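Local atomic coordinates of phenolic acid decarboxylase (Sedimentibacter hydroxybenzoicus, PDB entry 7AE5), a protein that catalyses the reversible, non-oxidative decarboxylation of 4-hydroxybenzoate and 3,4-dihydroxybenzoate with prenylated FMN and manganese as cofactors, detoxifying phenolic compounds under anaerobic conditions. Residues C[143-148]-C[212-217]; C[162-167]-C[226-231]; C[204-209]-C[251-256]. All coordinates share one frame; numbering follows the deposited sequence.

Contact 1 (C[143-148]-C[212-217]). With RB (rubidium ion), chain R.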
# COMPACT_ATOMS: atom_id res chain seq x y z
N ILE C 143 0.94 0.28 48.09
CA ILE C 143 0.51 -1.10 48.24
C ILE C 143 0.03 -1.56 46.87
O ILE C 143 -1.02 -1.11 46.39
CB ILE C 143 -0.60 -1.24 49.30
CG1 ILE C 143 -0.12 -0.68 50.64
CG2 ILE C 143 -1.03 -2.69 49.44
CD1 ILE C 143 -1.24 -0.46 51.63
N SER C 144 0.80 -2.44 46.23
CA SER C 144 0.63 -2.72 44.81
C SER C 144 0.04 -4.09 44.51
O SER C 144 -0.11 -4.44 43.33
CB SER C 144 1.97 -2.58 44.09
OG SER C 144 2.79 -3.71 44.32
N LYS C 145 -0.29 -4.89 45.53
CA LYS C 145 -0.79 -6.23 45.27
C LYS C 145 -1.98 -6.57 46.17
O LYS C 145 -2.16 -7.73 46.56
CB LYS C 145 0.32 -7.27 45.46
CG LYS C 145 0.14 -8.53 44.63
CD LYS C 145 1.15 -9.58 45.03
CE LYS C 145 1.03 -10.82 44.16
NZ LYS C 145 2.11 -11.79 44.48
N ALA C 146 -2.79 -5.58 46.51
CA ALA C 146 -3.94 -5.81 47.37
C ALA C 146 -5.13 -6.34 46.58
O ALA C 146 -5.28 -6.06 45.39
CB ALA C 146 -4.33 -4.53 48.10
N SER C 147 -5.97 -7.11 47.26
CA SER C 147 -7.24 -7.58 46.72
C SER C 147 -8.36 -6.80 47.42
O SER C 147 -8.59 -7.00 48.62
CB SER C 147 -7.40 -9.08 46.91
OG SER C 147 -6.23 -9.77 46.48
N VAL C 148 -9.03 -5.94 46.68
CA VAL C 148 -9.96 -4.95 47.24
C VAL C 148 -11.38 -5.45 47.05
O VAL C 148 -11.79 -5.78 45.93
CB VAL C 148 -9.75 -3.58 46.58
CG1 VAL C 148 -10.97 -2.69 46.81
CG2 VAL C 148 -8.48 -2.93 47.10
N LEU C 212 -4.28 -17.90 44.37
CA LEU C 212 -5.44 -17.94 43.48
C LEU C 212 -6.39 -16.78 43.75
O LEU C 212 -7.11 -16.35 42.84
CB LEU C 212 -6.19 -19.27 43.62
CG LEU C 212 -5.70 -20.42 42.74
CD1 LEU C 212 -5.67 -20.02 41.27
CD2 LEU C 212 -4.35 -20.92 43.20
N VAL C 213 -6.41 -16.27 44.98
CA VAL C 213 -7.24 -15.11 45.28
C VAL C 213 -6.72 -13.88 44.55
O VAL C 213 -7.48 -13.15 43.91
CB VAL C 213 -7.30 -14.88 46.80
CG1 VAL C 213 -7.99 -13.56 47.11
CG2 VAL C 213 -8.02 -16.03 47.48
N THR C 214 -5.41 -13.63 44.65
CA THR C 214 -4.80 -12.55 43.88
C THR C 214 -5.02 -12.75 42.38
O THR C 214 -5.21 -11.78 41.64
CB THR C 214 -3.30 -12.48 44.18
OG1 THR C 214 -3.10 -12.40 45.60
CG2 THR C 214 -2.67 -11.26 43.52
N PHE C 215 -5.01 -14.01 41.93
CA PHE C 215 -5.27 -14.30 40.53
C PHE C 215 -6.67 -13.85 40.11
O PHE C 215 -6.83 -13.11 39.13
CB PHE C 215 -5.08 -15.80 40.27
CG PHE C 215 -4.85 -16.15 38.83
CD1 PHE C 215 -3.71 -15.74 38.17
CD2 PHE C 215 -5.78 -16.91 38.13
CE1 PHE C 215 -3.49 -16.07 36.84
CE2 PHE C 215 -5.57 -17.24 36.80
CZ PHE C 215 -4.42 -16.82 36.16
N MET C 216 -7.69 -14.28 40.85
CA MET C 216 -9.05 -13.86 40.53
C MET C 216 -9.21 -12.35 40.69
O MET C 216 -9.95 -11.72 39.92
CB MET C 216 -10.06 -14.58 41.40
CG MET C 216 -11.47 -14.11 41.16
SD MET C 216 -11.87 -12.61 42.08
CE MET C 216 -11.00 -12.91 43.64
N ALA C 217 -8.56 -11.77 41.69
CA ALA C 217 -8.64 -10.33 41.88
C ALA C 217 -8.02 -9.60 40.69
O ALA C 217 -8.53 -8.56 40.25
CB ALA C 217 -7.95 -9.93 43.18
RB RB R . -12.04 -10.45 40.14
O HOH W 1 -3.69 -10.33 47.00
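With OG anti to its own carbonyl carbon (chi1 -48°), S147 sets its hydroxyl over the helix 212-217, and T214, whose OG1 is likewise anti to the carbonyl carbon (chi1 -53°), offers a second hydroxyl from the helix side. The two oxygens do not bond directly; a water lies between them, 2.7 Å from S147 OG. It donates to T214 OG1 at 2.6 Å and to K145 O at 3.0 Å, so three polar atoms from both segments are joined through one molecule. Around S147 OG the helix offers carbon atoms: A217 CB lies 3.7 Å from it and V213 CG1 4.2 Å. K145 runs out extended and crosses T214 at about a right angle, its CE 3.8 Å from T214 CG2, while NZ goes on to salt bridges with E316 and E306. Strand 147-150 of the large antiparallel sheet is thereby packed on helix 211-217. Two residues after T214, M216 binds the rubidium ion through both O (2.5 Å) and SD. The direct contacts are thus van der Waals ones, and the polar link between the two segments probably rests on the water bridge, set among buried residues.

Contact 2 (C[162-167]-C[226-231]). With RB (rubidium ion), chain R.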
# COMPACT_ATOMS: atom_id res chain seq x y z
N LEU C 162 -20.90 -8.82 45.27
CA LEU C 162 -19.57 -8.66 45.85
C LEU C 162 -18.50 -8.84 44.78
O LEU C 162 -18.54 -9.81 44.01
CB LEU C 162 -19.37 -9.66 46.99
CG LEU C 162 -18.03 -9.56 47.73
CD1 LEU C 162 -18.26 -9.34 49.21
CD2 LEU C 162 -17.20 -10.80 47.47
N ASN C 163 -17.55 -7.92 44.73
CA ASN C 163 -16.52 -7.92 43.70
C ASN C 163 -15.15 -7.77 44.34
O ASN C 163 -14.99 -7.10 45.36
CB ASN C 163 -16.75 -6.81 42.68
CG ASN C 163 -17.95 -7.08 41.78
OD1 ASN C 163 -18.85 -6.25 41.67
ND2 ASN C 163 -17.97 -8.25 41.15
N VAL C 164 -14.16 -8.42 43.72
CA VAL C 164 -12.77 -8.36 44.16
C VAL C 164 -11.89 -8.06 42.95
O VAL C 164 -11.93 -8.80 41.95
CB VAL C 164 -12.31 -9.66 44.85
CG1 VAL C 164 -10.91 -9.50 45.41
CG2 VAL C 164 -13.29 -10.07 45.95
N GLY C 165 -11.12 -6.98 43.04
CA GLY C 165 -10.15 -6.64 42.02
C GLY C 165 -8.90 -6.07 42.65
O GLY C 165 -8.88 -5.71 43.83
N THR C 166 -7.84 -6.01 41.85
CA THR C 166 -6.57 -5.43 42.28
C THR C 166 -6.51 -3.98 41.82
O THR C 166 -6.70 -3.68 40.64
CB THR C 166 -5.38 -6.20 41.72
OG1 THR C 166 -5.54 -6.38 40.31
CG2 THR C 166 -5.26 -7.56 42.39
N TYR C 167 -6.23 -3.08 42.76
CA TYR C 167 -6.10 -1.66 42.48
C TYR C 167 -4.92 -1.11 43.26
O TYR C 167 -4.72 -1.49 44.42
CB TYR C 167 -7.39 -0.90 42.84
CG TYR C 167 -8.63 -1.53 42.26
CD1 TYR C 167 -8.88 -1.50 40.89
CD2 TYR C 167 -9.56 -2.17 43.08
CE1 TYR C 167 -10.01 -2.09 40.36
CE2 TYR C 167 -10.69 -2.76 42.55
CZ TYR C 167 -10.91 -2.71 41.19
OH TYR C 167 -12.04 -3.30 40.66
N ASN C 226 -19.22 -16.39 41.04
CA ASN C 226 -18.97 -15.33 42.05
C ASN C 226 -17.47 -15.28 42.31
O ASN C 226 -16.80 -16.27 42.03
CB ASN C 226 -19.82 -15.53 43.31
CG ASN C 226 -21.31 -15.42 43.03
OD1 ASN C 226 -21.73 -14.65 42.17
ND2 ASN C 226 -22.11 -16.19 43.74
N GLU C 227 -16.98 -14.19 42.88
CA GLU C 227 -15.52 -14.01 43.05
C GLU C 227 -14.88 -15.18 43.79
O GLU C 227 -13.95 -15.78 43.24
CB GLU C 227 -15.27 -12.71 43.80
CG GLU C 227 -15.99 -11.53 43.17
CD GLU C 227 -15.51 -11.15 41.78
OE1 GLU C 227 -14.43 -10.57 41.68
OE2 GLU C 227 -16.24 -11.44 40.81
N TYR C 228 -15.33 -15.44 45.01
CA TYR C 228 -14.68 -16.49 45.83
C TYR C 228 -15.09 -17.85 45.26
O TYR C 228 -14.33 -18.81 45.43
CB TYR C 228 -15.00 -16.25 47.30
CG TYR C 228 -14.44 -14.99 47.88
CD1 TYR C 228 -13.10 -14.67 47.74
CD2 TYR C 228 -15.23 -14.11 48.59
CE1 TYR C 228 -12.56 -13.52 48.30
CE2 TYR C 228 -14.72 -12.95 49.15
CZ TYR C 228 -13.37 -12.66 49.00
OH TYR C 228 -12.85 -11.52 49.54
N GLU C 229 -16.24 -17.91 44.58
CA GLU C 229 -16.55 -19.19 43.95
C GLU C 229 -15.61 -19.47 42.78
O GLU C 229 -15.28 -20.63 42.52
CB GLU C 229 -18.00 -19.20 43.48
N PHE C 230 -15.18 -18.43 42.07
CA PHE C 230 -14.23 -18.63 40.98
C PHE C 230 -12.88 -19.11 41.51
O PHE C 230 -12.23 -19.96 40.89
CB PHE C 230 -14.05 -17.34 40.18
CG PHE C 230 -13.17 -17.49 38.98
CD1 PHE C 230 -13.50 -18.37 37.96
CD2 PHE C 230 -11.99 -16.76 38.87
CE1 PHE C 230 -12.69 -18.51 36.85
CE2 PHE C 230 -11.17 -16.90 37.76
CZ PHE C 230 -11.52 -17.78 36.75
N VAL C 231 -12.45 -18.59 42.66
CA VAL C 231 -11.25 -19.11 43.31
C VAL C 231 -11.39 -20.60 43.57
O VAL C 231 -10.46 -21.38 43.34
CB VAL C 231 -10.96 -18.33 44.61
CG1 VAL C 231 -9.84 -19.00 45.39
CG2 VAL C 231 -10.60 -16.89 44.30
RB RB R . -12.04 -10.45 40.14
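The carboxylate oxygen OE1 of E227 receives the backbone N-H of V164, with 3.0 Å between V164 N and E227 OE1 and an angle of 159° at the hydrogen. The donor comes from above the carboxylate plane, 41° out of it. The same OE1 binds the rubidium ion at 2.9 Å, and V164 O binds it at 2.5 Å, so V164 serves the glutamate with its N-H and the ion with its carbonyl. M216, T219 and Y223 complete the ion's shell. The chain of E227 bends at chi2, which sets CD beside V164 N. Its CG rests 3.2 Å from L162 O.

Strand 163-165 belongs to the antiparallel sheet of the UbiD flavin-binding domain, and helix 227-234 packs against it with the two short axes 63° apart. N163 and E227 are predicted manganese ligands, and residues 163-167 are predicted to bind prenylated FMN, consistent with this junction bordering the cofactor site.

Farther out, Y228 packs against L162 and V164. L162 CD2 approaches ring atom CE2 of Y228 at 3.7 Å, and V164 CG2 lies 3.9 Å from Y228 OH; both side chains cross the tyrosine at about a right angle. V164 CG2 also touches E227 CB, so this methyl meets both helix side chains. The phenol oxygen of Y228 is hydrogen-bonded to Y252 O, which fixes the far end of the ring, while V149 on the neighbouring strand 147-150 packs against its side chain.

Contact 3 (C[204-209]-C[251-256])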
# COMPACT_ATOMS: atom_id res chain seq x y z
N ALA C 204 -12.98 -3.21 51.79
CA ALA C 204 -11.99 -3.98 52.52
C ALA C 204 -10.78 -4.22 51.62
O ALA C 204 -10.93 -4.57 50.45
CB ALA C 204 -12.56 -5.31 53.01
N ILE C 205 -9.59 -4.02 52.18
CA ILE C 205 -8.34 -4.14 51.44
C ILE C 205 -7.54 -5.27 52.08
O ILE C 205 -7.05 -5.12 53.21
CB ILE C 205 -7.54 -2.83 51.43
CG1 ILE C 205 -8.36 -1.71 50.80
CG2 ILE C 205 -6.23 -3.00 50.69
CD1 ILE C 205 -7.81 -0.33 51.08
N THR C 206 -7.41 -6.39 51.38
CA THR C 206 -6.71 -7.56 51.89
C THR C 206 -5.33 -7.67 51.26
O THR C 206 -5.17 -7.51 50.05
CB THR C 206 -7.51 -8.84 51.64
OG1 THR C 206 -7.49 -9.15 50.24
CG2 THR C 206 -8.95 -8.67 52.10
N ILE C 207 -4.33 -7.96 52.10
CA ILE C 207 -2.94 -8.04 51.68
C ILE C 207 -2.38 -9.38 52.15
O ILE C 207 -2.64 -9.81 53.27
CB ILE C 207 -2.11 -6.87 52.26
CG1 ILE C 207 -2.73 -5.53 51.87
CG2 ILE C 207 -0.66 -6.95 51.79
CD1 ILE C 207 -2.25 -4.36 52.70
N GLY C 208 -1.61 -10.03 51.28
CA GLY C 208 -1.03 -11.32 51.60
C GLY C 208 -2.05 -12.44 51.53
O GLY C 208 -2.65 -12.80 52.55
N ASN C 209 -2.25 -13.00 50.34
CA ASN C 209 -3.35 -13.92 50.11
C ASN C 209 -2.86 -15.19 49.42
O ASN C 209 -1.75 -15.25 48.89
CB ASN C 209 -4.45 -13.28 49.25
CG ASN C 209 -5.23 -12.22 49.99
OD1 ASN C 209 -5.91 -12.51 50.98
ND2 ASN C 209 -5.14 -10.98 49.52
N LEU C 251 -19.48 -7.23 53.49
CA LEU C 251 -18.13 -7.42 52.96
C LEU C 251 -17.49 -8.64 53.60
O LEU C 251 -17.47 -8.77 54.83
CB LEU C 251 -17.27 -6.18 53.22
CG LEU C 251 -17.69 -4.94 52.42
CD1 LEU C 251 -16.74 -3.78 52.69
CD2 LEU C 251 -17.76 -5.26 50.94
N TYR C 252 -16.97 -9.53 52.75
CA TYR C 252 -16.34 -10.77 53.18
C TYR C 252 -14.92 -10.82 52.63
O TYR C 252 -14.67 -10.50 51.47
CB TYR C 252 -17.14 -12.00 52.73
CG TYR C 252 -18.36 -12.26 53.59
CD1 TYR C 252 -19.45 -11.39 53.58
CD2 TYR C 252 -18.43 -13.37 54.42
CE1 TYR C 252 -20.57 -11.62 54.37
CE2 TYR C 252 -19.55 -13.61 55.21
CZ TYR C 252 -20.61 -12.73 55.18
OH TYR C 252 -21.72 -12.97 55.97
N VAL C 253 -14.01 -11.21 53.51
CA VAL C 253 -12.58 -11.24 53.22
C VAL C 253 -12.13 -12.69 53.34
O VAL C 253 -12.79 -13.50 54.01
CB VAL C 253 -11.80 -10.28 54.15
CG1 VAL C 253 -12.42 -8.88 54.12
CG2 VAL C 253 -11.75 -10.82 55.56
N PRO C 254 -11.01 -13.05 52.70
CA PRO C 254 -10.50 -14.41 52.88
C PRO C 254 -9.93 -14.66 54.27
O PRO C 254 -9.27 -13.81 54.88
CB PRO C 254 -9.46 -14.52 51.76
CG PRO C 254 -9.20 -13.05 51.28
CD PRO C 254 -9.91 -12.18 52.23
N ALA C 255 -10.24 -15.86 54.80
CA ALA C 255 -9.94 -16.13 56.21
C ALA C 255 -8.46 -16.00 56.51
O ALA C 255 -8.09 -15.55 57.59
CB ALA C 255 -10.45 -17.52 56.60
N GLY C 256 -7.60 -16.31 55.53
CA GLY C 256 -6.17 -16.38 55.76
C GLY C 256 -5.33 -15.20 55.32
O GLY C 256 -4.11 -15.34 55.26
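T206 OG1 is gripped by two groups: N209 ND2 donates to it over 3.1 Å, at an angle of 149° and with the oxygen 21° out of the amide plane, and OG1 is also hydrogen-bonded to S147 O on the neighbouring strand 147-150. This hydroxyl stands beside the packing of strand 204-207, part of the antiparallel sheet of the UbiD flavin-binding domain, against strand 252-254, an edge strand, within this chain, of a separate three-stranded sheet. The two short strands run nearly parallel, their axes 8.1 Å apart, and meet through side chains.

With OG1 of T206 lying between the backbone N and the carbonyl carbon (chi1 71°), CG2 is the branch presented to the opposite strand. There T206 and P254 reach toward each other tip to tip, CG2 of T206 lying 3.6 Å from CD of P254, and the same methyl touches V253 CB. An alanine here would probably leave N209 ND2 and S147 O without their shared hydroxyl partner and open a gap beside V253 and the P254 ring.

Earlier along the strands, A204 CB meets V253 CG1 at 3.7 Å, while L251 CD1 comes to within 3.9 Å of A204 N. V253 CG1 also reaches T206 CG2, so the valine packs against both inward-facing residues of the first strand. Beyond the strand ends, N209 crosses P254 at about a right angle; its OD1 accepts a hydrogen bond from S257 OG and lies 3.3 Å from P254 CG.

Overall arrangement
From the N terminus, the chain passes through 143-148 and 162-167 on neighbouring antiparallel strands, joined where V148 N meets G165 O, then along 204-209 on the other flank of strand 147-150. Contact 1 closes a loop of 63 residues when helix 211-217 returns to the first segment. Contact 2 closes one of 58 residues as the next helix, 227-234, reaches strand 163-165, and contact 3 closes the last, of 41, at strand 252-254. None nests inside another: every pair crosses. Contacts 1 and 2 meet at the rubidium ion, and together the three tie the large antiparallel sheet to two successive helices and to the small three-stranded sheet.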